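Local coordinates for protein caspase Nc subunit 1 (Drosophila melanogaster, PDB 2FP3) that is the protease domain of an initiator caspase, a cysteine endopeptidase acting in the cascade that activates the caspases executing apoptosis in the fly, at residues K41-D46 against Y308-F313; T52-S57 against N126-V131; L65-M70 against G104-D109. The protein carries 2 engineered substitutions. All coordinates share one frame; numbering follows the deposited sequence.

Interaction 1: K41-D46 against Y308-F313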
loop_
_atom_site.group_PDB
_atom_site.type_symbol
_atom_site.label_atom_id
_atom_site.label_comp_id
_atom_site.label_asym_id
_atom_site.label_seq_id
_atom_site.Cartn_x
_atom_site.Cartn_y
_atom_site.Cartn_z
ATOM N N LYS A 41 -14.594 -13.576 13.503
ATOM C CA LYS A 41 -13.634 -14.154 14.433
ATOM C C LYS A 41 -12.264 -13.567 14.111
ATOM O O LYS A 41 -12.109 -12.817 13.154
ATOM C CB LYS A 41 -13.581 -15.671 14.222
ATOM C CG LYS A 41 -13.172 -16.030 12.787
ATOM C CD LYS A 41 -13.323 -17.508 12.443
ATOM C CE LYS A 41 -12.138 -18.344 12.899
ATOM N NZ LYS A 41 -12.369 -19.794 12.601
ATOM N N ILE A 42 -11.279 -13.909 14.929
ATOM C CA ILE A 42 -9.913 -13.479 14.702
ATOM C C ILE A 42 -9.318 -14.661 13.939
ATOM O O ILE A 42 -9.267 -15.777 14.459
ATOM C CB ILE A 42 -9.137 -13.293 16.031
ATOM C CG1 ILE A 42 -9.779 -12.174 16.860
ATOM C CG2 ILE A 42 -7.662 -13.003 15.738
ATOM C CD1 ILE A 42 -9.781 -10.804 16.189
ATOM N N HIS A 43 -8.889 -14.421 12.706
ATOM C CA HIS A 43 -8.324 -15.483 11.891
ATOM C C HIS A 43 -6.875 -15.744 12.250
ATOM O O HIS A 43 -6.091 -14.812 12.404
ATOM C CB HIS A 43 -8.477 -15.122 10.417
ATOM C CG HIS A 43 -9.901 -15.096 9.960
ATOM N ND1 HIS A 43 -10.518 -16.189 9.385
ATOM C CD2 HIS A 43 -10.858 -14.144 10.078
ATOM C CE1 HIS A 43 -11.792 -15.909 9.172
ATOM N NE2 HIS A 43 -12.026 -14.674 9.585
ATOM N N GLY A 44 -6.533 -17.018 12.403
ATOM C CA GLY A 44 -5.181 -17.390 12.772
ATOM C C GLY A 44 -4.630 -18.507 11.916
ATOM O O GLY A 44 -3.824 -19.315 12.381
ATOM N N GLY A 45 -5.084 -18.551 10.666
ATOM C CA GLY A 45 -4.628 -19.553 9.719
ATOM C C GLY A 45 -4.888 -21.010 10.059
ATOM O O GLY A 45 -5.156 -21.812 9.163
ATOM N N ASP A 46 -4.808 -21.358 11.339
ATOM C CA ASP A 46 -5.012 -22.736 11.778
ATOM C C ASP A 46 -3.941 -23.643 11.172
ATOM O O ASP A 46 -3.709 -24.751 11.657
ATOM C CB ASP A 46 -6.408 -23.240 11.381
ATOM C CG ASP A 46 -7.501 -22.756 12.324
ATOM O OD1 ASP A 46 -8.681 -23.094 12.089
ATOM O OD2 ASP A 46 -7.182 -22.046 13.302
ATOM N N TYR A 308 -3.928 -11.370 8.530
ATOM C CA TYR A 308 -5.381 -11.333 8.387
ATOM C C TYR A 308 -5.776 -9.972 8.935
ATOM O O TYR A 308 -5.286 -9.552 9.980
ATOM C CB TYR A 308 -6.060 -12.435 9.205
ATOM C CG TYR A 308 -5.914 -13.812 8.611
ATOM C CD1 TYR A 308 -4.902 -14.670 9.038
ATOM C CD2 TYR A 308 -6.775 -14.251 7.589
ATOM C CE1 TYR A 308 -4.745 -15.939 8.464
ATOM C CE2 TYR A 308 -6.625 -15.513 7.009
ATOM C CZ TYR A 308 -5.611 -16.351 7.452
ATOM O OH TYR A 308 -5.461 -17.610 6.903
ATOM N N PHE A 309 -6.642 -9.270 8.221
ATOM C CA PHE A 309 -7.063 -7.949 8.649
ATOM C C PHE A 309 -8.222 -7.982 9.656
ATOM O O PHE A 309 -8.462 -6.995 10.367
ATOM C CB PHE A 309 -7.432 -7.107 7.418
ATOM C CG PHE A 309 -6.239 -6.652 6.608
ATOM C CD1 PHE A 309 -5.432 -5.604 7.050
ATOM C CD2 PHE A 309 -5.906 -7.285 5.415
ATOM C CE1 PHE A 309 -4.310 -5.197 6.318
ATOM C CE2 PHE A 309 -4.788 -6.889 4.677
ATOM C CZ PHE A 309 -3.988 -5.840 5.135
ATOM N N ASN A 310 -8.918 -9.118 9.723
ATOM C CA ASN A 310 -10.059 -9.288 10.626
ATOM C C ASN A 310 -10.923 -8.029 10.625
ATOM O O ASN A 310 -11.251 -7.476 11.676
ATOM C CB ASN A 310 -9.573 -9.581 12.045
ATOM C CG ASN A 310 -8.783 -10.874 12.136
ATOM O OD1 ASN A 310 -9.210 -11.906 11.622
ATOM N ND2 ASN A 310 -7.631 -10.828 12.800
ATOM N N PRO A 311 -11.327 -7.564 9.439
ATOM C CA PRO A 311 -12.143 -6.347 9.449
ATOM C C PRO A 311 -13.446 -6.482 10.224
ATOM O O PRO A 311 -14.144 -7.490 10.124
ATOM C CB PRO A 311 -12.369 -6.077 7.970
ATOM C CG PRO A 311 -12.498 -7.446 7.417
ATOM C CD PRO A 311 -11.395 -8.233 8.129
ATOM N N GLY A 312 -13.756 -5.456 11.004
ATOM C CA GLY A 312 -14.982 -5.438 11.782
ATOM C C GLY A 312 -15.048 -6.358 12.988
ATOM O O GLY A 312 -16.133 -6.608 13.500
ATOM N N PHE A 313 -13.912 -6.860 13.460
ATOM C CA PHE A 313 -13.922 -7.753 14.611
ATOM C C PHE A 313 -12.703 -7.522 15.495
ATOM O O PHE A 313 -11.611 -7.239 14.993
ATOM C CB PHE A 313 -13.941 -9.206 14.145
ATOM C CG PHE A 313 -14.393 -10.172 15.203
ATOM C CD1 PHE A 313 -15.753 -10.353 15.462
ATOM C CD2 PHE A 313 -13.460 -10.879 15.964
ATOM C CE1 PHE A 313 -16.178 -11.223 16.461
ATOM C CE2 PHE A 313 -13.870 -11.748 16.963
ATOM C CZ PHE A 313 -15.235 -11.923 17.215
HETATM O O HOH W 1 -5.569 -12.397 12.964
#
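With CG set anti to its carbonyl carbon (chi1 -62°), the side chain of N310 reaches the backbone of I42 and H43, and H43, whose CG is likewise anti to its carbonyl carbon, lays its imidazole beside the same amide. The N-H of H43 points almost straight at N310 OD1, with 2.8 Å between N and OD1 and the donor tilted 29° from the carbonyl plane. The imidazole lies nearly coplanar with the amide, and its edge atom CD2 comes to 3.2 Å from OD1, so one oxygen meets both the backbone and the ring of H43. On the other arm of the amide, ND2 donates to a water that in turn donates to H43 O; ND2 is also hydrogen-bonded to M55 O.

Y308 receives H43 over one face: the CB of H43 stands 3.6 Å from the ring centroid in a CH-pi contact, while the two rings, near parallel, are slid apart and barely overlap. Farther along, Y308 CE1 approaches G45 N. At the other end, a type II turn from N310 to F313 brings the phenyl ring round to K41, whose backbone N lies over the ring centre, 3.7 Å above its plane. I42 CD1 meets the edge of that ring, 3.7 Å from F313 CD2.

Neither segment is helix or strand. The 308-313 loop follows strand 297-301 and is tied through F313 O to R61, just ahead of strand 62-68; the 41-46 loop packs across the 308-313 loop, and H43 also touches D269, between helices 251-266 and 272-284.

Interaction 2: T52-S57 against N126-V131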
loop_
_atom_site.group_PDB
_atom_site.type_symbol
_atom_site.label_atom_id
_atom_site.label_comp_id
_atom_site.label_asym_id
_atom_site.label_seq_id
_atom_site.Cartn_x
_atom_site.Cartn_y
_atom_site.Cartn_z
ATOM N N THR A 52 1.034 -15.664 13.049
ATOM C CA THR A 52 0.079 -14.668 12.562
ATOM C C THR A 52 0.303 -13.303 13.224
ATOM O O THR A 52 0.361 -13.208 14.439
ATOM C CB THR A 52 -1.360 -15.122 12.870
ATOM O OG1 THR A 52 -1.552 -16.461 12.389
ATOM C CG2 THR A 52 -2.371 -14.197 12.216
ATOM N N TYR A 53 0.430 -12.240 12.437
ATOM C CA TYR A 53 0.629 -10.926 13.037
ATOM C C TYR A 53 -0.616 -10.575 13.817
ATOM O O TYR A 53 -1.737 -10.793 13.345
ATOM C CB TYR A 53 0.866 -9.842 11.983
ATOM C CG TYR A 53 2.188 -9.953 11.251
ATOM C CD1 TYR A 53 3.398 -9.674 11.892
ATOM C CD2 TYR A 53 2.219 -10.351 9.912
ATOM C CE1 TYR A 53 4.627 -9.792 11.200
ATOM C CE2 TYR A 53 3.413 -10.475 9.220
ATOM C CZ TYR A 53 4.616 -10.200 9.854
ATOM O OH TYR A 53 5.777 -10.346 9.128
ATOM N N LYS A 54 -0.416 -10.021 15.006
ATOM C CA LYS A 54 -1.534 -9.634 15.854
ATOM C C LYS A 54 -2.363 -8.537 15.184
ATOM O O LYS A 54 -1.833 -7.497 14.797
ATOM C CB LYS A 54 -1.013 -9.157 17.211
ATOM C CG LYS A 54 -2.094 -9.010 18.276
ATOM C CD LYS A 54 -1.519 -8.568 19.636
ATOM C CE LYS A 54 -1.185 -7.073 19.663
ATOM N NZ LYS A 54 -2.412 -6.230 19.496
ATOM N N MET A 55 -3.658 -8.792 15.040
ATOM C CA MET A 55 -4.602 -7.856 14.435
ATOM C C MET A 55 -5.939 -7.975 15.166
ATOM O O MET A 55 -6.944 -8.387 14.581
ATOM C CB MET A 55 -4.814 -8.188 12.959
ATOM C CG MET A 55 -3.593 -7.975 12.099
ATOM S SD MET A 55 -3.114 -6.254 12.043
ATOM C CE MET A 55 -4.015 -5.675 10.605
ATOM N N GLN A 56 -5.959 -7.593 16.439
ATOM C CA GLN A 56 -7.176 -7.713 17.231
ATOM C C GLN A 56 -7.561 -6.524 18.118
ATOM O O GLN A 56 -8.573 -6.587 18.818
ATOM C CB GLN A 56 -7.074 -8.987 18.073
ATOM C CG GLN A 56 -5.677 -9.221 18.623
ATOM C CD GLN A 56 -5.491 -10.603 19.252
ATOM O OE1 GLN A 56 -5.600 -11.635 18.580
ATOM N NE2 GLN A 56 -5.201 -10.624 20.550
ATOM N N SER A 57 -6.777 -5.444 18.090
ATOM C CA SER A 57 -7.079 -4.265 18.910
ATOM C C SER A 57 -8.327 -3.614 18.349
ATOM O O SER A 57 -8.716 -3.914 17.224
ATOM C CB SER A 57 -5.934 -3.253 18.853
ATOM O OG SER A 57 -6.090 -2.366 17.754
ATOM N N ASN A 126 1.576 2.715 18.506
ATOM C CA ASN A 126 0.703 1.691 19.047
ATOM C C ASN A 126 -0.145 0.936 18.032
ATOM O O ASN A 126 -0.970 0.099 18.410
ATOM C CB ASN A 126 -0.192 2.323 20.109
ATOM C CG ASN A 126 0.615 2.981 21.210
ATOM O OD1 ASN A 126 1.569 2.386 21.743
ATOM N ND2 ASN A 126 0.253 4.207 21.556
ATOM N N THR A 127 0.057 1.215 16.747
ATOM C CA THR A 127 -0.733 0.549 15.739
ATOM C C THR A 127 -0.259 -0.878 15.557
ATOM O O THR A 127 0.900 -1.206 15.842
ATOM C CB THR A 127 -0.676 1.283 14.376
ATOM O OG1 THR A 127 -1.698 0.752 13.528
ATOM C CG2 THR A 127 0.691 1.101 13.699
ATOM N N GLU A 128 -1.160 -1.725 15.071
ATOM C CA GLU A 128 -0.834 -3.121 14.850
ATOM C C GLU A 128 -0.299 -3.371 13.454
ATOM O O GLU A 128 0.351 -4.387 13.225
ATOM C CB GLU A 128 -2.079 -4.002 15.059
ATOM C CG GLU A 128 -2.573 -4.091 16.502
ATOM C CD GLU A 128 -3.894 -4.822 16.625
ATOM O OE1 GLU A 128 -4.915 -4.315 16.128
ATOM O OE2 GLU A 128 -3.908 -5.913 17.223
ATOM N N CYS A 129 -0.554 -2.450 12.527
ATOM C CA CYS A 129 -0.145 -2.646 11.137
ATOM C C CYS A 129 0.075 -1.341 10.361
ATOM O O CYS A 129 -0.656 -0.361 10.548
ATOM C CB CYS A 129 -1.222 -3.495 10.436
ATOM S SG CYS A 129 -1.008 -3.770 8.665
ATOM N N PHE A 130 1.076 -1.327 9.486
ATOM C CA PHE A 130 1.347 -0.130 8.699
ATOM C C PHE A 130 1.282 -0.384 7.196
ATOM O O PHE A 130 1.943 -1.281 6.677
ATOM C CB PHE A 130 2.723 0.438 9.032
ATOM C CG PHE A 130 3.057 1.681 8.263
ATOM C CD1 PHE A 130 2.632 2.928 8.716
ATOM C CD2 PHE A 130 3.729 1.601 7.046
ATOM C CE1 PHE A 130 2.868 4.079 7.966
ATOM C CE2 PHE A 130 3.972 2.752 6.282
ATOM C CZ PHE A 130 3.540 3.989 6.742
ATOM N N VAL A 131 0.484 0.414 6.499
ATOM C CA VAL A 131 0.365 0.293 5.052
ATOM C C VAL A 131 0.554 1.660 4.424
ATOM O O VAL A 131 -0.100 2.631 4.810
ATOM C CB VAL A 131 -1.021 -0.237 4.618
ATOM C CG1 VAL A 131 -1.124 -0.232 3.099
ATOM C CG2 VAL A 131 -1.230 -1.655 5.140
HETATM O O HOH W 2 0.597 -6.484 14.715
#
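Around M55 and E128, whose CA atoms are 6.1 Å apart, the irregular 52-57 loop passes the residues that lead into strand 130-139. No direct backbone bond joins the two segments here; one water donates to both K54 O and E128 O and bridges the main chains.

The side chain of E128 fills the role of partner instead. Extended beyond CG, it carries its carboxylate to Q56 and S57 and accepts hydrogen bonds from their backbone N-H groups. Q56 N meets OE2 on the syn side at 2.8 Å, and S57 N meets OE1, also syn, at 2.9 Å, with a weak bond to OE2. S57 OG donates to OE1 from above the carboxylate plane, on the same face as S57 N, over 2.8 Å. K54, bent at chi3 and chi4, forms a salt bridge on the anti side, with 2.7 Å between K54 NZ and E128 OE2. It arrives from the opposite face to Q56 N. Both oxygens are thus gripped more than once, which fixes the rotation of the carboxylate. R61 adds a second salt bridge at OE1, and this cluster of donors and positive charge would be expected to keep buried E128 ionised.

Beside the polar network, M55 folds at chi2 and chi3 to set its methyl CE against C129 CB, 3.5 Å away.

A buried carboxylate thus binds consecutive backbone amides of a loop, fastening the segment ahead of the first strand to the residues just before strand 130-139, a central strand of the caspase alpha/beta sheet.

Interaction 3: L65-M70 against G104-D109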
loop_
_atom_site.group_PDB
_atom_site.type_symbol
_atom_site.label_atom_id
_atom_site.label_comp_id
_atom_site.label_asym_id
_atom_site.label_seq_id
_atom_site.Cartn_x
_atom_site.Cartn_y
_atom_site.Cartn_z
ATOM N N LEU A 65 -0.804 5.369 5.200
ATOM C CA LEU A 65 -0.236 6.622 4.722
ATOM C C LEU A 65 -0.519 6.574 3.231
ATOM O O LEU A 65 0.068 5.759 2.515
ATOM C CB LEU A 65 1.276 6.684 4.955
ATOM C CG LEU A 65 1.956 7.839 4.199
ATOM C CD1 LEU A 65 1.393 9.170 4.691
ATOM C CD2 LEU A 65 3.464 7.786 4.402
ATOM N N MET A 66 -1.436 7.415 2.765
ATOM C CA MET A 66 -1.777 7.428 1.351
ATOM C C MET A 66 -1.314 8.710 0.686
ATOM O O MET A 66 -1.738 9.797 1.065
ATOM C CB MET A 66 -3.279 7.289 1.154
ATOM C CG MET A 66 -3.634 6.716 -0.200
ATOM S SD MET A 66 -5.127 7.396 -0.901
ATOM C CE MET A 66 -6.347 6.778 0.207
ATOM N N VAL A 67 -0.442 8.584 -0.305
ATOM C CA VAL A 67 0.063 9.746 -1.022
ATOM C C VAL A 67 -0.237 9.602 -2.520
ATOM O O VAL A 67 0.375 8.792 -3.213
ATOM C CB VAL A 67 1.577 9.900 -0.796
ATOM C CG1 VAL A 67 2.127 11.015 -1.668
ATOM C CG2 VAL A 67 1.852 10.175 0.676
ATOM N N ASN A 68 -1.196 10.383 -3.005
ATOM C CA ASN A 68 -1.593 10.344 -4.409
ATOM C C ASN A 68 -1.146 11.627 -5.122
ATOM O O ASN A 68 -1.817 12.658 -5.038
ATOM C CB ASN A 68 -3.117 10.201 -4.510
ATOM C CG ASN A 68 -3.567 9.600 -5.831
ATOM O OD1 ASN A 68 -2.788 9.492 -6.779
ATOM N ND2 ASN A 68 -4.838 9.211 -5.901
ATOM N N ILE A 69 -0.008 11.560 -5.809
ATOM C CA ILE A 69 0.532 12.706 -6.544
ATOM C C ILE A 69 -0.093 12.721 -7.940
ATOM O O ILE A 69 -0.007 11.734 -8.672
ATOM C CB ILE A 69 2.064 12.591 -6.692
ATOM C CG1 ILE A 69 2.707 12.434 -5.313
ATOM C CG2 ILE A 69 2.618 13.812 -7.405
ATOM C CD1 ILE A 69 4.205 12.250 -5.356
ATOM N N MET A 70 -0.713 13.830 -8.324
ATOM C CA MET A 70 -1.346 13.868 -9.633
ATOM C C MET A 70 -1.082 15.099 -10.484
ATOM O O MET A 70 -1.737 15.298 -11.502
ATOM C CB MET A 70 -2.849 13.657 -9.478
ATOM C CG MET A 70 -3.501 14.577 -8.472
ATOM S SD MET A 70 -5.189 14.061 -8.154
ATOM C CE MET A 70 -6.004 14.695 -9.625
ATOM N N GLY A 104 -2.199 14.789 -1.140
ATOM C CA GLY A 104 -2.259 14.983 -2.580
ATOM C C GLY A 104 -0.861 15.217 -3.140
ATOM O O GLY A 104 0.043 14.399 -2.940
ATOM N N ASN A 105 -0.669 16.336 -3.829
ATOM C CA ASN A 105 0.634 16.640 -4.400
ATOM C C ASN A 105 1.654 17.092 -3.353
ATOM O O ASN A 105 1.380 17.963 -2.529
ATOM C CB ASN A 105 0.508 17.714 -5.483
ATOM C CG ASN A 105 -0.378 17.278 -6.633
ATOM O OD1 ASN A 105 -0.241 16.168 -7.148
ATOM N ND2 ASN A 105 -1.287 18.154 -7.047
ATOM N N VAL A 106 2.832 16.485 -3.381
ATOM C CA VAL A 106 3.890 16.852 -2.455
ATOM C C VAL A 106 5.219 16.684 -3.167
ATOM O O VAL A 106 5.331 15.897 -4.107
ATOM C CB VAL A 106 3.882 15.977 -1.164
ATOM C CG1 VAL A 106 2.630 16.250 -0.359
ATOM C CG2 VAL A 106 3.971 14.509 -1.516
ATOM N N ASN A 107 6.218 17.437 -2.724
ATOM C CA ASN A 107 7.545 17.374 -3.317
ATOM C C ASN A 107 8.437 16.411 -2.547
ATOM O O ASN A 107 8.100 15.977 -1.451
ATOM C CB ASN A 107 8.184 18.765 -3.327
ATOM C CG ASN A 107 8.324 19.351 -1.938
ATOM O OD1 ASN A 107 9.000 18.791 -1.077
ATOM N ND2 ASN A 107 7.679 20.489 -1.711
ATOM N N GLN A 108 9.580 16.087 -3.133
ATOM C CA GLN A 108 10.523 15.174 -2.515
ATOM C C GLN A 108 10.770 15.518 -1.051
ATOM O O GLN A 108 10.816 14.635 -0.193
ATOM C CB GLN A 108 11.847 15.206 -3.272
ATOM C CG GLN A 108 12.880 14.245 -2.740
ATOM C CD GLN A 108 14.126 14.216 -3.593
ATOM O OE1 GLN A 108 14.050 14.162 -4.823
ATOM N NE2 GLN A 108 15.285 14.234 -2.947
ATOM N N ASP A 109 10.922 16.804 -0.769
ATOM C CA ASP A 109 11.190 17.252 0.587
ATOM C C ASP A 109 9.995 17.073 1.518
ATOM O O ASP A 109 10.150 16.630 2.650
ATOM C CB ASP A 109 11.624 18.717 0.577
ATOM C CG ASP A 109 12.171 19.168 1.912
ATOM O OD1 ASP A 109 13.167 18.569 2.372
ATOM O OD2 ASP A 109 11.607 20.115 2.503
#
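N105 brings its amide oxygen to the backbone N of M70 where two neighbouring parallel strands of the caspase fold, 62-68 and 98-103, run out at the same end of the sheet; the strands are joined through helix 82-95 as a beta-alpha-beta crossover. The two side chains cross at about a right angle, yet the hydrogen bond comes from the M70 backbone: its N-H donates to N105 OD1 at 2.7 Å, nearly along the C=O axis. The same oxygen accepts a weak bond from D71 N, so one side-chain carbonyl serves two successive amides beyond the strand end. I69 crosses N105 obliquely, with its CG2 lying 3.7 Å from OD1.

On the apolar side, V67 and V106 meet at about a right angle through one methyl each, CG1 and CG2, 4.0 Å apart. V106 CG2 sits between its own backbone N and carbonyl carbon (chi1 -66° places CG1 instead beside the N), and this turns it to the strand. I69 places CD1 4.0 Å from V106 O. These side chains join the end of strand 62-68 to the loop leading into helix 108-119, whose N-cap is N107: its OD1 accepts from Q110 N. V67 also touches F111 and V106 touches L114 of this helix. I69 lies about 7 Å, side chain to side chain, from H137, the probable active-site histidine.

N68, facing helix 82-95, has its amide bound by S86, A82 and R79. Its backbone carbonyl turns to G104, where the glycine CA makes a CA-H...O contact with N68 O at 3.4 Å.

In the fold
Interactions 1 and 2 adjoin, about 11 Å between centres, and join where N310 ND2 bonds M55 O; R61 binds residues of both. Interaction 3, across the chain's centre from interaction 1, is linked to interaction 2 by the sheet, since L65 N and V131 O pair between neighbouring strands. Interaction 3 has four of seven touching residues buried, interaction 1 two of eight; interaction 2 lies between, with three of six. Interaction 1 joins two loops with aromatic and amide groups, interaction 2 relies on a buried carboxylate held by backbone N-H groups, a hydroxyl and two cationic side chains, and interaction 3 combines aliphatic packing with a single hydrogen bond from a backbone N-H to an asparagine oxygen just past a strand end.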